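Local coordinates for protein acyl-CoA dehydrogenase FadE3 (Mycobacterium smegmatis, PDB 4IV6) that belongs to the acyl-CoA dehydrogenase family of flavoproteins and binds dihydroflavine-adenine dinucleotide in a tetrameric assembly, at residues Ala259-Arg271 with Ala337-Asp351. Sequence-based numbering, arbitrary orientation.
With FDA (dihydroflavine-adenine dinucleotide), chain C.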
loop_
_atom_site.group_PDB
_atom_site.type_symbol
_atom_site.label_atom_id
_atom_site.label_comp_id
_atom_site.label_asym_id
_atom_site.label_seq_id
_atom_site.Cartn_x
_atom_site.Cartn_y
_atom_site.Cartn_z
ATOM N N ALA B 259 8.935 -4.433 19.474
ATOM C CA ALA B 259 9.496 -3.284 20.208
ATOM C C ALA B 259 8.869 -1.966 19.729
ATOM O O ALA B 259 8.473 -1.139 20.530
ATOM C CB ALA B 259 11.011 -3.236 20.079
ATOM N N ALA B 260 8.800 -1.765 18.418
ATOM C CA ALA B 260 8.219 -0.551 17.885
ATOM C C ALA B 260 6.728 -0.434 18.257
ATOM O O ALA B 260 6.268 0.617 18.701
ATOM C CB ALA B 260 8.396 -0.524 16.377
ATOM N N PHE B 261 5.988 -1.522 18.082
ATOM C CA PHE B 261 4.580 -1.558 18.455
ATOM C C PHE B 261 4.334 -1.306 19.942
ATOM O O PHE B 261 3.475 -0.488 20.297
ATOM C CB PHE B 261 3.921 -2.869 18.042
ATOM C CG PHE B 261 2.464 -2.932 18.411
ATOM C CD1 PHE B 261 1.559 -2.092 17.775
ATOM C CD2 PHE B 261 2.021 -3.765 19.409
ATOM C CE1 PHE B 261 0.203 -2.106 18.107
ATOM C CE2 PHE B 261 0.665 -3.795 19.747
ATOM C CZ PHE B 261 -0.238 -2.961 19.098
ATOM N N GLU B 262 5.075 -1.978 20.816
ATOM C CA GLU B 262 4.939 -1.707 22.257
ATOM C C GLU B 262 5.139 -0.228 22.601
ATOM O O GLU B 262 4.345 0.345 23.371
ATOM C CB GLU B 262 5.924 -2.550 23.085
ATOM C CG GLU B 262 5.546 -4.001 23.156
ATOM C CD GLU B 262 6.615 -4.879 23.789
ATOM O OE1 GLU B 262 7.470 -4.401 24.537
ATOM O OE2 GLU B 262 6.609 -6.073 23.530
ATOM N N ASP B 263 6.189 0.391 22.048
ATOM C CA ASP B 263 6.477 1.791 22.333
ATOM C C ASP B 263 5.361 2.699 21.835
ATOM O O ASP B 263 4.951 3.624 22.519
ATOM C CB ASP B 263 7.807 2.244 21.715
ATOM C CG ASP B 263 9.020 1.722 22.466
ATOM O OD1 ASP B 263 8.843 0.978 23.475
ATOM O OD2 ASP B 263 10.168 2.034 22.031
ATOM N N ALA B 264 4.875 2.438 20.630
ATOM C CA ALA B 264 3.807 3.228 20.048
ATOM C C ALA B 264 2.510 3.119 20.867
ATOM O O ALA B 264 1.856 4.111 21.143
ATOM C CB ALA B 264 3.572 2.786 18.625
ATOM N N LEU B 265 2.159 1.910 21.272
ATOM C CA LEU B 265 0.929 1.702 22.044
ATOM C C LEU B 265 1.004 2.364 23.399
ATOM O O LEU B 265 0.059 3.030 23.815
ATOM C CB LEU B 265 0.677 0.218 22.228
ATOM C CG LEU B 265 -0.579 -0.168 23.003
ATOM C CD1 LEU B 265 -1.837 0.387 22.362
ATOM C CD2 LEU B 265 -0.650 -1.690 23.043
ATOM N N ARG B 266 2.138 2.206 24.072
ATOM C CA ARG B 266 2.363 2.878 25.335
ATOM C C ARG B 266 2.319 4.388 25.168
ATOM O O ARG B 266 1.606 5.075 25.896
ATOM C CB ARG B 266 3.700 2.489 25.952
ATOM C CG ARG B 266 4.050 3.317 27.184
ATOM C CD ARG B 266 5.364 2.882 27.856
ATOM N NE ARG B 266 6.470 2.791 26.885
ATOM C CZ ARG B 266 7.019 3.820 26.218
ATOM N NH1 ARG B 266 6.609 5.095 26.383
ATOM N NH2 ARG B 266 8.012 3.579 25.376
ATOM N N TYR B 267 3.090 4.920 24.220
ATOM C CA TYR B 267 3.090 6.368 24.025
ATOM C C TYR B 267 1.682 6.907 23.755
ATOM O O TYR B 267 1.350 7.974 24.228
ATOM C CB TYR B 267 3.996 6.776 22.864
ATOM C CG TYR B 267 4.242 8.253 22.793
ATOM C CD1 TYR B 267 5.089 8.890 23.711
ATOM C CD2 TYR B 267 3.638 9.026 21.810
ATOM C CE1 TYR B 267 5.322 10.274 23.655
ATOM C CE2 TYR B 267 3.864 10.396 21.728
ATOM C CZ TYR B 267 4.694 11.027 22.655
ATOM O OH TYR B 267 4.910 12.393 22.533
ATOM N N SER B 268 0.876 6.168 23.007
ATOM C CA SER B 268 -0.469 6.613 22.598
ATOM C C SER B 268 -1.455 6.737 23.767
ATOM O O SER B 268 -2.511 7.382 23.658
ATOM C CB SER B 268 -1.070 5.671 21.559
ATOM O OG SER B 268 -1.629 4.513 22.158
ATOM N N GLN B 269 -1.085 6.126 24.885
ATOM C CA GLN B 269 -1.827 6.257 26.113
ATOM C C GLN B 269 -1.254 7.364 27.022
ATOM O O GLN B 269 -1.972 7.916 27.809
ATOM C CB GLN B 269 -1.810 4.916 26.852
ATOM C CG GLN B 269 -2.573 3.840 26.110
ATOM C CD GLN B 269 -2.250 2.460 26.652
ATOM O OE1 GLN B 269 -2.788 2.037 27.679
ATOM N NE2 GLN B 269 -1.334 1.779 25.998
ATOM N N GLU B 270 0.032 7.677 26.892
ATOM C CA GLU B 270 0.672 8.671 27.728
ATOM C C GLU B 270 0.461 10.076 27.169
ATOM O O GLU B 270 0.203 10.970 27.902
ATOM C CB GLU B 270 2.165 8.383 27.859
ATOM C CG GLU B 270 2.455 7.113 28.643
ATOM C CD GLU B 270 3.922 6.697 28.589
ATOM O OE1 GLU B 270 4.678 7.182 27.705
ATOM O OE2 GLU B 270 4.326 5.847 29.420
ATOM N N ARG B 271 0.596 10.253 25.867
ATOM C CA ARG B 271 0.457 11.536 25.221
ATOM C C ARG B 271 -1.015 11.824 24.963
ATOM O O ARG B 271 -1.743 10.936 24.471
ATOM C CB ARG B 271 1.205 11.506 23.883
ATOM C CG ARG B 271 1.194 12.804 23.100
ATOM C CD ARG B 271 1.890 13.946 23.832
ATOM N NE ARG B 271 2.302 14.996 22.907
ATOM C CZ ARG B 271 3.111 16.002 23.221
ATOM N NH1 ARG B 271 3.587 16.145 24.449
ATOM N NH2 ARG B 271 3.455 16.875 22.298
ATOM N N ALA B 337 5.251 3.600 14.006
ATOM C CA ALA B 337 5.610 3.924 15.392
ATOM C C ALA B 337 6.269 5.301 15.487
ATOM O O ALA B 337 6.020 6.023 16.445
ATOM C CB ALA B 337 6.495 2.855 16.014
ATOM N N VAL B 338 7.074 5.676 14.473
ATOM C CA VAL B 338 7.656 7.001 14.403
ATOM C C VAL B 338 6.499 8.006 14.307
ATOM O O VAL B 338 6.500 9.017 15.032
ATOM C CB VAL B 338 8.642 7.134 13.225
ATOM C CG1 VAL B 338 8.976 8.573 12.908
ATOM C CG2 VAL B 338 9.921 6.395 13.562
ATOM N N ARG B 339 5.518 7.702 13.443
ATOM C CA ARG B 339 4.396 8.622 13.183
ATOM C C ARG B 339 3.618 8.851 14.487
ATOM O O ARG B 339 3.230 9.970 14.817
ATOM C CB ARG B 339 3.410 8.062 12.145
ATOM C CG ARG B 339 3.930 7.886 10.721
ATOM C CD ARG B 339 2.833 7.224 9.899
ATOM N NE ARG B 339 3.174 6.765 8.559
ATOM C CZ ARG B 339 3.187 7.528 7.476
ATOM N NH1 ARG B 339 2.926 8.835 7.555
ATOM N NH2 ARG B 339 3.406 6.976 6.294
ATOM N N VAL B 340 3.393 7.774 15.218
ATOM C CA VAL B 340 2.643 7.837 16.478
ATOM C C VAL B 340 3.279 8.782 17.482
ATOM O O VAL B 340 2.567 9.402 18.266
ATOM C CB VAL B 340 2.413 6.423 17.070
ATOM C CG1 VAL B 340 1.911 6.470 18.498
ATOM C CG2 VAL B 340 1.382 5.677 16.212
ATOM N N HIS B 341 4.606 8.890 17.462
ATOM C CA HIS B 341 5.343 9.761 18.377
ATOM C C HIS B 341 5.395 11.243 17.928
ATOM O O HIS B 341 5.920 12.115 18.645
ATOM C CB HIS B 341 6.765 9.222 18.595
ATOM C CG HIS B 341 6.836 8.051 19.524
ATOM N ND1 HIS B 341 6.460 6.779 19.150
ATOM C CD2 HIS B 341 7.204 7.968 20.826
ATOM C CE1 HIS B 341 6.600 5.960 20.177
ATOM N NE2 HIS B 341 7.059 6.657 21.202
ATOM N N GLY B 342 4.851 11.553 16.767
ATOM C CA GLY B 342 4.941 12.902 16.256
ATOM C C GLY B 342 6.406 13.320 16.156
ATOM O O GLY B 342 7.256 12.523 15.769
ATOM N N GLY B 343 6.706 14.557 16.542
ATOM C CA GLY B 343 8.069 15.071 16.418
ATOM C C GLY B 343 9.082 14.258 17.191
ATOM O O GLY B 343 10.220 14.097 16.770
ATOM N N TYR B 344 8.673 13.746 18.341
ATOM C CA TYR B 344 9.567 12.972 19.184
ATOM C C TYR B 344 9.997 11.655 18.533
ATOM O O TYR B 344 11.020 11.049 18.910
ATOM C CB TYR B 344 8.926 12.714 20.557
ATOM C CG TYR B 344 8.619 14.002 21.235
ATOM C CD1 TYR B 344 9.611 14.735 21.867
ATOM C CD2 TYR B 344 7.347 14.536 21.181
ATOM C CE1 TYR B 344 9.329 15.954 22.458
ATOM C CE2 TYR B 344 7.055 15.756 21.755
ATOM C CZ TYR B 344 8.039 16.455 22.393
ATOM O OH TYR B 344 7.730 17.679 22.941
ATOM N N GLY B 345 9.240 11.215 17.540
ATOM C CA GLY B 345 9.654 10.049 16.775
ATOM C C GLY B 345 10.995 10.252 16.088
ATOM O O GLY B 345 11.700 9.283 15.822
ATOM N N TYR B 346 11.307 11.509 15.787
ATOM C CA TYR B 346 12.519 11.919 15.092
ATOM C C TYR B 346 13.723 12.089 16.051
ATOM O O TYR B 346 14.848 12.288 15.611
ATOM C CB TYR B 346 12.240 13.212 14.285
ATOM C CG TYR B 346 13.050 13.344 13.009
ATOM C CD1 TYR B 346 12.926 12.406 11.977
ATOM C CD2 TYR B 346 13.964 14.379 12.828
ATOM C CE1 TYR B 346 13.666 12.520 10.793
ATOM C CE2 TYR B 346 14.717 14.475 11.653
ATOM C CZ TYR B 346 14.570 13.525 10.640
ATOM O OH TYR B 346 15.309 13.607 9.468
ATOM N N SER B 347 13.475 12.022 17.355
ATOM C CA SER B 347 14.514 12.266 18.367
ATOM C C SER B 347 15.260 10.989 18.694
ATOM O O SER B 347 14.634 9.967 18.918
ATOM C CB SER B 347 13.883 12.794 19.664
ATOM O OG SER B 347 14.793 12.639 20.749
ATOM N N THR B 348 16.595 11.057 18.768
ATOM C CA THR B 348 17.404 9.895 19.145
ATOM C C THR B 348 17.404 9.638 20.652
ATOM O O THR B 348 18.052 8.689 21.100
ATOM C CB THR B 348 18.869 10.014 18.686
ATOM O OG1 THR B 348 19.451 11.175 19.287
ATOM C CG2 THR B 348 18.968 10.131 17.200
ATOM N N GLU B 349 16.683 10.463 21.419
ATOM C CA GLU B 349 16.384 10.208 22.830
ATOM C C GLU B 349 15.171 9.288 23.020
ATOM O O GLU B 349 14.930 8.794 24.127
ATOM C CB GLU B 349 16.194 11.535 23.596
ATOM C CG GLU B 349 17.533 12.234 23.808
ATOM C CD GLU B 349 17.472 13.699 24.248
ATOM O OE1 GLU B 349 18.569 14.224 24.545
ATOM O OE2 GLU B 349 16.399 14.345 24.279
ATOM N N TYR B 350 14.448 9.029 21.934
ATOM C CA TYR B 350 13.403 7.999 21.895
ATOM C C TYR B 350 13.936 6.828 21.052
ATOM O O TYR B 350 14.942 6.970 20.343
ATOM C CB TYR B 350 12.110 8.575 21.298
ATOM C CG TYR B 350 11.468 9.608 22.189
ATOM C CD1 TYR B 350 12.054 10.845 22.366
ATOM C CD2 TYR B 350 10.290 9.327 22.889
ATOM C CE1 TYR B 350 11.498 11.784 23.196
ATOM C CE2 TYR B 350 9.713 10.278 23.742
ATOM C CZ TYR B 350 10.333 11.503 23.876
ATOM O OH TYR B 350 9.818 12.478 24.677
ATOM N N ASP B 351 13.307 5.673 21.166
ATOM C CA ASP B 351 13.861 4.437 20.607
ATOM C C ASP B 351 13.326 4.105 19.207
ATOM O O ASP B 351 13.923 3.293 18.498
ATOM C CB ASP B 351 13.591 3.267 21.554
ATOM C CG ASP B 351 14.363 3.386 22.884
ATOM O OD1 ASP B 351 15.406 4.070 22.923
ATOM O OD2 ASP B 351 13.921 2.786 23.879
HETATM P PA FDA C . 1.362 15.436 18.803
HETATM O O1A FDA C . 1.735 15.054 20.198
HETATM O O2A FDA C . 0.422 16.575 18.484
HETATM O O5B FDA C . 0.767 14.149 18.066
HETATM C C5B FDA C . 1.261 12.823 18.303
HETATM C C4B FDA C . 0.574 11.872 17.322
HETATM O O4B FDA C . -0.847 12.002 17.487
HETATM C C3B FDA C . 0.864 12.225 15.873
HETATM O O3B FDA C . 0.750 11.036 15.122
HETATM C C2B FDA C . -0.301 13.143 15.523
HETATM O O2B FDA C . -0.565 13.224 14.141
HETATM C C1B FDA C . -1.418 12.486 16.284
HETATM N N9A FDA C . -2.478 13.419 16.620
HETATM C C8A FDA C . -2.413 14.404 17.530
HETATM N N7A FDA C . -3.596 15.039 17.578
HETATM C C5A FDA C . -4.445 14.444 16.680
HETATM C C6A FDA C . -5.825 14.654 16.210
HETATM N N6A FDA C . -6.593 15.649 16.736
HETATM N N1A FDA C . -6.289 13.811 15.253
HETATM C C2A FDA C . -5.533 12.829 14.729
HETATM N N3A FDA C . -4.249 12.593 15.098
HETATM C C4A FDA C . -3.685 13.372 16.050
HETATM N N1 FDA C . 7.779 23.434 15.214
HETATM C C2 FDA C . 7.917 24.770 15.254
HETATM O O2 FDA C . 7.039 25.463 15.836
HETATM N N3 FDA C . 8.952 25.365 14.658
HETATM C C4 FDA C . 9.923 24.691 14.034
HETATM O O4 FDA C . 10.856 25.290 13.526
HETATM C C4X FDA C . 9.859 23.245 13.941
HETATM N N5 FDA C . 10.780 22.475 13.336
HETATM C C5X FDA C . 10.853 21.154 13.683
HETATM C C6 FDA C . 12.016 20.409 13.456
HETATM C C7 FDA C . 12.085 19.075 13.778
HETATM C C7M FDA C . 13.346 18.296 13.550
HETATM C C8 FDA C . 10.977 18.450 14.344
HETATM C C8M FDA C . 10.948 17.007 14.708
HETATM C C9 FDA C . 9.824 19.154 14.556
HETATM C C9A FDA C . 9.748 20.509 14.258
HETATM N N10 FDA C . 8.545 21.237 14.533
HETATM C C10 FDA C . 8.679 22.638 14.596
HETATM C "C1'" FDA C . 7.584 20.666 15.486
HETATM C "C2'" FDA C . 6.569 19.899 14.666
HETATM O "O2'" FDA C . 5.778 20.777 13.853
HETATM C "C3'" FDA C . 5.756 19.043 15.643
HETATM O "O3'" FDA C . 6.533 17.869 15.993
HETATM C "C4'" FDA C . 4.447 18.625 15.025
HETATM O "O4'" FDA C . 3.585 19.738 15.135
HETATM C "C5'" FDA C . 3.772 17.455 15.733
HETATM O "O5'" FDA C . 3.704 17.746 17.092
HETATM P P FDA C . 3.817 16.760 18.304
HETATM O O1P FDA C . 5.111 16.045 18.241
HETATM O O2P FDA C . 3.537 17.643 19.460
HETATM O O3P FDA C . 2.660 15.707 17.942
HETATM O O HOH W 1 10.637 5.028 21.898
HETATM O O HOH W 2 11.544 1.669 24.202
HETATM O O HOH W 3 8.384 6.031 23.517
HETATM O O HOH W 4 3.956 13.473 20.357
HETATM O O HOH W 5 5.535 18.670 21.407
#
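A chi1 of -169° swings the Tyr267 ring away from its backbone N, and His341, with chi1 -77°, lays its imidazole over one face of it. The rings form an offset stack, centroids 4.3 Å apart and planes at 21°, with Arg271 CB over the opposite tyrosine face. The imidazole is held by ND1, which donates to Ala337 O at 2.8 Å, while NE2 meets a water also bound by Arg266 NH2. Alongside the stack, alanines let helices 234-270 and 316-340 approach closely: Ala264 CB touches Ala337 CB at 3.9 Å. Tyr267 pairs a broad apolar face with a hydroxyl, whose water also donates to His341 O and FDA O1A. One water donates to OD2 of both Asp263 and Asp351; another donates to Asp263 OD2 and accepts from Asp351 N. Tyr355 OH hydrogen-bonds Asp263 OD2; salt bridges from Arg31 to Asp351 OD1 and, weakly hydrogen-bonded, from Arg266 to Asp263 OD1 probably ease the like-charge repulsion. Arg271 NE donates to FDA O1A at 2.8 Å and NH2 to O2P, while Gly343 N gives O1P a 2.8 Å bond. Gly342, at positive phi, and Gly343 keep side chains off the FDA. The guanidinium thus probably offsets part of the diphosphate charge, while N-H and water satisfy its oxygens.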